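Local coordinates for protein homoserine O-acetyltransferase (Bacillus anthracis str. 'Ames Ancestor', PDB 3I1I) that probably catalyses transfer of an acetyl group from acetyl-CoA to the hydroxyl of homoserine, an early step of methionine biosynthesis, at residues A[337-349]-A[360-374]. Numbering follows the deposited sequence.
Sequences GKYAEVYEIESIN and LFEKKVYEFLNRKVS
Lys-364 serves two unlike partners with one side chain: its aliphatic part lies over a face of the Tyr-343 ring while its ammonium group forms a salt bridge with Glu-341. The setting is the edge of an alpha/beta hydrolase fold, where the C-terminal helix 362-370 packs against an edge strand, 340-342, of the central sheet. CG of Lys-364 sits 3.9 Å from the ring centroid of Tyr-343, a CH-pi contact, and a bend at chi2 (55°) carries the chain past the ring. In the acid conformers described here, Lys-364 NZ reaches Glu-341 OE1 at 2.8 Å, from above the carboxylate plane, and also bonds Glu-367 OE1 three residues on, bridging two acids. The other carboxylate oxygen, Glu-341 OE2, accepts a 2.7 Å hydrogen bond from Tyr-339 OH. That hydroxyl lies over one face of the Arg-371 guanidinium without hydrogen bonding to it, the ring and guanidinium planes tilted by 25°; Arg-371 CD makes an off-centre CH-pi contact with the Tyr-339 ring. Beside this polar group, Phe-368 CE1 meets Tyr-339 CE2, and the ring touches Leu-311 and Ile-176 of neighbouring strands, joining helix to sheet. Farther along, Ile-345 packs on Leu-360 CB through CG2 and on the Phe-361 ring through CD1, near, without touching, the probable Ser-155/His-351/Asp-318 triad. One water accepts from Arg-371 NH2 and donates to Glu-367 OE1 and, weakly, Glu-341 OE2; a second, 2.8 Å from Tyr-343 OH, accepts from Lys-364 N.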
loop_
_atom_site.group_PDB
_atom_site.type_symbol
_atom_site.label_atom_id
_atom_site.label_comp_id
_atom_site.label_asym_id
_atom_site.label_seq_id
_atom_site.Cartn_x
_atom_site.Cartn_y
_atom_site.Cartn_z
ATOM N N GLY A 337 8.962 -21.349 -34.597
ATOM C CA GLY A 337 8.225 -21.488 -35.842
ATOM C C GLY A 337 6.729 -21.251 -35.699
ATOM O O GLY A 337 5.965 -21.555 -36.602
ATOM N N LYS A 338 6.277 -20.661 -34.606
ATOM C CA LYS A 338 4.841 -20.377 -34.483
ATOM C C LYS A 338 4.425 -18.985 -34.951
ATOM O O LYS A 338 5.258 -18.082 -35.086
ATOM C CB LYS A 338 4.425 -20.609 -33.051
ATOM C CG LYS A 338 4.505 -22.099 -32.748
ATOM C CD LYS A 338 4.629 -22.373 -31.294
ATOM C CE LYS A 338 5.030 -23.846 -31.048
ATOM N NZ LYS A 338 5.229 -23.966 -29.596
ATOM N N TYR A 339 3.135 -18.835 -35.242
ATOM C CA TYR A 339 2.586 -17.554 -35.616
ATOM C C TYR A 339 2.236 -16.772 -34.336
ATOM O O TYR A 339 1.378 -17.213 -33.525
ATOM C CB TYR A 339 1.332 -17.693 -36.510
ATOM C CG TYR A 339 0.892 -16.347 -37.052
ATOM C CD1 TYR A 339 1.271 -15.914 -38.317
ATOM C CD2 TYR A 339 0.192 -15.465 -36.251
ATOM C CE1 TYR A 339 0.892 -14.626 -38.790
ATOM C CE2 TYR A 339 -0.181 -14.207 -36.700
ATOM C CZ TYR A 339 0.157 -13.798 -37.964
ATOM O OH TYR A 339 -0.224 -12.528 -38.343
ATOM N N ALA A 340 2.869 -15.611 -34.179
ATOM C CA ALA A 340 2.700 -14.808 -32.986
ATOM C C ALA A 340 3.073 -13.363 -33.277
ATOM O O ALA A 340 4.058 -13.116 -33.998
ATOM C CB ALA A 340 3.540 -15.366 -31.842
ATOM N N GLU A 341 2.276 -12.415 -32.777
ATOM C CA GLU A 341 2.534 -10.990 -32.992
ATOM C C GLU A 341 2.118 -10.136 -31.797
ATOM O O GLU A 341 1.240 -10.526 -31.010
ATOM C CB GLU A 341 1.893 -10.472 -34.300
ATOM C CG GLU A 341 0.375 -10.589 -34.420
ATOM C CD GLU A 341 -0.201 -10.017 -35.786
ATOM O OE1 GLU A 341 0.116 -8.850 -36.164
ATOM O OE2 GLU A 341 -0.979 -10.752 -36.460
ATOM N N VAL A 342 2.780 -8.989 -31.660
ATOM C CA VAL A 342 2.437 -7.950 -30.695
ATOM C C VAL A 342 1.816 -6.807 -31.481
ATOM O O VAL A 342 2.331 -6.407 -32.506
ATOM C CB VAL A 342 3.667 -7.361 -29.955
ATOM C CG1 VAL A 342 3.206 -6.275 -28.987
ATOM C CG2 VAL A 342 4.468 -8.457 -29.217
ATOM N N TYR A 343 0.682 -6.313 -31.014
ATOM C CA TYR A 343 0.124 -5.084 -31.522
ATOM C C TYR A 343 -0.021 -4.174 -30.316
ATOM O O TYR A 343 -0.881 -4.383 -29.475
ATOM C CB TYR A 343 -1.200 -5.380 -32.154
ATOM C CG TYR A 343 -1.883 -4.208 -32.789
ATOM C CD1 TYR A 343 -1.537 -3.786 -34.066
ATOM C CD2 TYR A 343 -2.920 -3.542 -32.123
ATOM C CE1 TYR A 343 -2.190 -2.718 -34.652
ATOM C CE2 TYR A 343 -3.568 -2.493 -32.694
ATOM C CZ TYR A 343 -3.210 -2.086 -33.950
ATOM O OH TYR A 343 -3.873 -1.043 -34.508
ATOM N N GLU A 344 0.894 -3.216 -30.215
ATOM C CA GLU A 344 1.007 -2.317 -29.062
ATOM C C GLU A 344 0.197 -1.053 -29.248
ATOM O O GLU A 344 0.346 -0.352 -30.226
ATOM C CB GLU A 344 2.466 -1.944 -28.798
ATOM C CG GLU A 344 2.616 -1.145 -27.516
ATOM C CD GLU A 344 4.038 -1.141 -26.979
ATOM O OE1 GLU A 344 4.971 -0.971 -27.775
ATOM O OE2 GLU A 344 4.239 -1.295 -25.760
ATOM N N ILE A 345 -0.658 -0.763 -28.291
ATOM C CA ILE A 345 -1.395 0.484 -28.291
ATOM C C ILE A 345 -0.794 1.497 -27.315
ATOM O O ILE A 345 -0.004 1.153 -26.422
ATOM C CB ILE A 345 -2.890 0.256 -27.938
ATOM C CG1 ILE A 345 -3.067 -0.246 -26.498
ATOM C CG2 ILE A 345 -3.570 -0.701 -28.998
ATOM C CD1 ILE A 345 -4.534 -0.556 -26.162
ATOM N N GLU A 346 -1.215 2.743 -27.496
ATOM C CA GLU A 346 -0.791 3.874 -26.663
ATOM C C GLU A 346 -1.976 4.675 -26.195
ATOM O O GLU A 346 -2.862 4.983 -26.956
ATOM C CB GLU A 346 0.128 4.788 -27.445
ATOM C CG GLU A 346 1.281 4.024 -28.082
ATOM C CD GLU A 346 2.554 4.836 -28.243
ATOM O OE1 GLU A 346 2.938 5.645 -27.339
ATOM O OE2 GLU A 346 3.200 4.625 -29.290
ATOM N N SER A 347 -1.979 5.037 -24.930
ATOM C CA SER A 347 -3.076 5.777 -24.390
ATOM C C SER A 347 -2.739 6.323 -23.023
ATOM O O SER A 347 -2.057 5.674 -22.242
ATOM C CB SER A 347 -4.305 4.864 -24.290
ATOM O OG SER A 347 -5.257 5.442 -23.452
ATOM N N ILE A 348 -3.269 7.504 -22.738
ATOM C CA ILE A 348 -3.137 8.111 -21.436
ATOM C C ILE A 348 -3.828 7.245 -20.420
ATOM O O ILE A 348 -3.526 7.325 -19.229
ATOM C CB ILE A 348 -3.733 9.561 -21.410
ATOM C CG1 ILE A 348 -3.329 10.266 -20.100
ATOM C CG2 ILE A 348 -5.268 9.558 -21.632
ATOM C CD1 ILE A 348 -3.543 11.732 -20.115
ATOM N N ASN A 349 -4.739 6.389 -20.872
ATOM C CA ASN A 349 -5.410 5.437 -19.968
ATOM C C ASN A 349 -4.615 4.250 -19.458
ATOM O O ASN A 349 -5.116 3.484 -18.619
ATOM C CB ASN A 349 -6.674 4.920 -20.608
ATOM C CG ASN A 349 -7.757 5.951 -20.629
ATOM O OD1 ASN A 349 -7.888 6.736 -19.685
ATOM N ND2 ASN A 349 -8.529 5.985 -21.708
ATOM N N LEU A 360 -8.872 1.471 -30.292
ATOM C CA LEU A 360 -7.425 1.405 -30.650
ATOM C C LEU A 360 -6.998 0.053 -31.253
ATOM O O LEU A 360 -5.986 -0.015 -31.964
ATOM C CB LEU A 360 -6.532 1.765 -29.446
ATOM C CG LEU A 360 -6.678 3.208 -28.916
ATOM C CD1 LEU A 360 -5.888 3.425 -27.620
ATOM C CD2 LEU A 360 -6.269 4.250 -29.999
ATOM N N PHE A 361 -7.775 -0.997 -30.986
ATOM C CA PHE A 361 -7.415 -2.355 -31.436
ATOM C C PHE A 361 -8.539 -3.213 -32.050
ATOM O O PHE A 361 -8.265 -4.345 -32.456
ATOM C CB PHE A 361 -6.718 -3.159 -30.305
ATOM C CG PHE A 361 -7.546 -3.346 -29.044
ATOM C CD1 PHE A 361 -8.280 -4.510 -28.845
ATOM C CD2 PHE A 361 -7.557 -2.365 -28.032
ATOM C CE1 PHE A 361 -9.030 -4.702 -27.687
ATOM C CE2 PHE A 361 -8.317 -2.548 -26.862
ATOM C CZ PHE A 361 -9.036 -3.719 -26.686
ATOM N N GLU A 362 -9.776 -2.700 -32.122
ATOM C CA GLU A 362 -10.890 -3.516 -32.633
ATOM C C GLU A 362 -10.630 -3.971 -34.072
ATOM O O GLU A 362 -10.968 -5.079 -34.456
ATOM C CB GLU A 362 -12.207 -2.759 -32.554
ATOM C CG GLU A 362 -12.304 -1.590 -33.524
ATOM C CD GLU A 362 -13.496 -0.672 -33.264
ATOM O OE1 GLU A 362 -14.534 -1.135 -32.737
ATOM O OE2 GLU A 362 -13.401 0.523 -33.614
ATOM N N LYS A 363 -10.011 -3.124 -34.868
ATOM C CA LYS A 363 -9.777 -3.501 -36.253
ATOM C C LYS A 363 -8.761 -4.660 -36.356
ATOM O O LYS A 363 -8.899 -5.546 -37.195
ATOM C CB LYS A 363 -9.312 -2.300 -37.048
ATOM C CG LYS A 363 -9.131 -2.598 -38.514
ATOM C CD LYS A 363 -8.669 -1.333 -39.302
ATOM C CE LYS A 363 -8.360 -1.664 -40.798
ATOM N NZ LYS A 363 -7.215 -0.835 -41.356
ATOM N N LYS A 364 -7.757 -4.651 -35.481
ATOM C CA LYS A 364 -6.791 -5.725 -35.415
ATOM C C LYS A 364 -7.431 -7.027 -34.937
ATOM O O LYS A 364 -7.118 -8.096 -35.479
ATOM C CB LYS A 364 -5.642 -5.357 -34.487
ATOM C CG LYS A 364 -4.477 -6.338 -34.515
ATOM C CD LYS A 364 -3.947 -6.533 -35.920
ATOM C CE LYS A 364 -2.501 -6.898 -35.955
ATOM N NZ LYS A 364 -2.135 -7.532 -37.289
ATOM N N VAL A 365 -8.306 -6.953 -33.930
ATOM C CA VAL A 365 -8.937 -8.136 -33.414
ATOM C C VAL A 365 -9.710 -8.826 -34.553
ATOM O O VAL A 365 -9.568 -10.035 -34.823
ATOM C CB VAL A 365 -9.849 -7.796 -32.222
ATOM C CG1 VAL A 365 -10.900 -8.869 -31.973
ATOM C CG2 VAL A 365 -8.966 -7.547 -30.939
ATOM N N TYR A 366 -10.510 -8.025 -35.235
ATOM C CA TYR A 366 -11.315 -8.492 -36.344
ATOM C C TYR A 366 -10.463 -9.223 -37.379
ATOM O O TYR A 366 -10.779 -10.310 -37.762
ATOM C CB TYR A 366 -12.012 -7.289 -36.991
ATOM C CG TYR A 366 -12.770 -7.656 -38.208
ATOM C CD1 TYR A 366 -14.007 -8.295 -38.114
ATOM C CD2 TYR A 366 -12.225 -7.435 -39.469
ATOM C CE1 TYR A 366 -14.697 -8.685 -39.266
ATOM C CE2 TYR A 366 -12.917 -7.803 -40.619
ATOM C CZ TYR A 366 -14.147 -8.414 -40.502
ATOM O OH TYR A 366 -14.794 -8.769 -41.644
ATOM N N GLU A 367 -9.382 -8.605 -37.823
ATOM C CA GLU A 367 -8.458 -9.203 -38.802
ATOM C C GLU A 367 -7.901 -10.533 -38.284
ATOM O O GLU A 367 -7.793 -11.509 -39.016
ATOM C CB GLU A 367 -7.324 -8.202 -39.109
ATOM C CG GLU A 367 -6.078 -8.695 -39.883
ATOM C CD GLU A 367 -4.979 -7.578 -40.003
ATOM O OE1 GLU A 367 -3.774 -7.846 -39.789
ATOM O OE2 GLU A 367 -5.334 -6.410 -40.286
ATOM N N PHE A 368 -7.547 -10.572 -37.009
ATOM C CA PHE A 368 -6.944 -11.750 -36.422
ATOM C C PHE A 368 -7.935 -12.913 -36.299
ATOM O O PHE A 368 -7.589 -14.066 -36.568
ATOM C CB PHE A 368 -6.369 -11.400 -35.059
ATOM C CG PHE A 368 -5.468 -12.428 -34.517
ATOM C CD1 PHE A 368 -4.197 -12.566 -35.012
ATOM C CD2 PHE A 368 -5.876 -13.263 -33.507
ATOM C CE1 PHE A 368 -3.325 -13.536 -34.501
ATOM C CE2 PHE A 368 -5.009 -14.234 -33.004
ATOM C CZ PHE A 368 -3.743 -14.361 -33.503
ATOM N N LEU A 369 -9.172 -12.603 -35.948
ATOM C CA LEU A 369 -10.224 -13.612 -35.894
ATOM C C LEU A 369 -10.504 -14.219 -37.275
ATOM O O LEU A 369 -11.008 -15.331 -37.372
ATOM C CB LEU A 369 -11.499 -13.024 -35.305
ATOM C CG LEU A 369 -11.406 -12.674 -33.824
ATOM C CD1 LEU A 369 -12.708 -11.990 -33.367
ATOM C CD2 LEU A 369 -11.060 -13.937 -32.956
ATOM N N ASN A 370 -10.145 -13.495 -38.329
ATOM C CA ASN A 370 -10.303 -13.966 -39.693
ATOM C C ASN A 370 -9.064 -14.541 -40.349
ATOM O O ASN A 370 -9.143 -15.030 -41.432
ATOM C CB ASN A 370 -10.838 -12.823 -40.546
ATOM C CG ASN A 370 -12.271 -12.554 -40.247
ATOM O OD1 ASN A 370 -13.109 -13.427 -40.472
ATOM N ND2 ASN A 370 -12.576 -11.382 -39.686
ATOM N N ARG A 371 -7.915 -14.492 -39.707
ATOM C CA ARG A 371 -6.740 -15.115 -40.279
ATOM C C ARG A 371 -6.771 -16.634 -40.003
ATOM O O ARG A 371 -7.234 -17.078 -38.943
ATOM C CB ARG A 371 -5.500 -14.468 -39.692
ATOM C CG ARG A 371 -4.194 -15.068 -40.115
ATOM C CD ARG A 371 -3.112 -14.525 -39.232
ATOM N NE ARG A 371 -3.002 -13.069 -39.377
ATOM C CZ ARG A 371 -2.343 -12.465 -40.369
ATOM N NH1 ARG A 371 -1.708 -13.192 -41.295
ATOM N NH2 ARG A 371 -2.298 -11.128 -40.429
ATOM N N LYS A 372 -6.275 -17.413 -40.962
ATOM C CA LYS A 372 -6.292 -18.867 -40.846
ATOM C C LYS A 372 -5.227 -19.388 -39.865
ATOM O O LYS A 372 -4.176 -18.783 -39.673
ATOM C CB LYS A 372 -6.110 -19.519 -42.222
ATOM C CG LYS A 372 -4.675 -19.519 -42.734
ATOM C CD LYS A 372 -4.583 -20.103 -44.156
ATOM C CE LYS A 372 -3.176 -20.614 -44.450
ATOM N NZ LYS A 372 -2.901 -21.918 -43.737
ATOM N N VAL A 373 -5.524 -20.531 -39.266
ATOM C CA VAL A 373 -4.648 -21.155 -38.289
ATOM C C VAL A 373 -3.398 -21.690 -38.990
ATOM O O VAL A 373 -3.479 -22.330 -40.028
ATOM C CB VAL A 373 -5.393 -22.254 -37.500
ATOM C CG1 VAL A 373 -4.438 -22.983 -36.466
ATOM C CG2 VAL A 373 -6.605 -21.616 -36.825
ATOM N N SER A 374 -2.245 -21.391 -38.402
ATOM C CA SER A 374 -0.943 -21.611 -39.053
ATOM C C SER A 374 -0.455 -23.039 -38.815
ATOM O O SER A 374 -0.019 -23.699 -39.750
ATOM C CB SER A 374 0.099 -20.581 -38.582
ATOM O OG SER A 374 1.382 -21.170 -38.477
HETATM O O HOH W 1 -3.851 -10.234 -38.073
HETATM O O HOH W 2 -6.500 -1.909 -34.640
#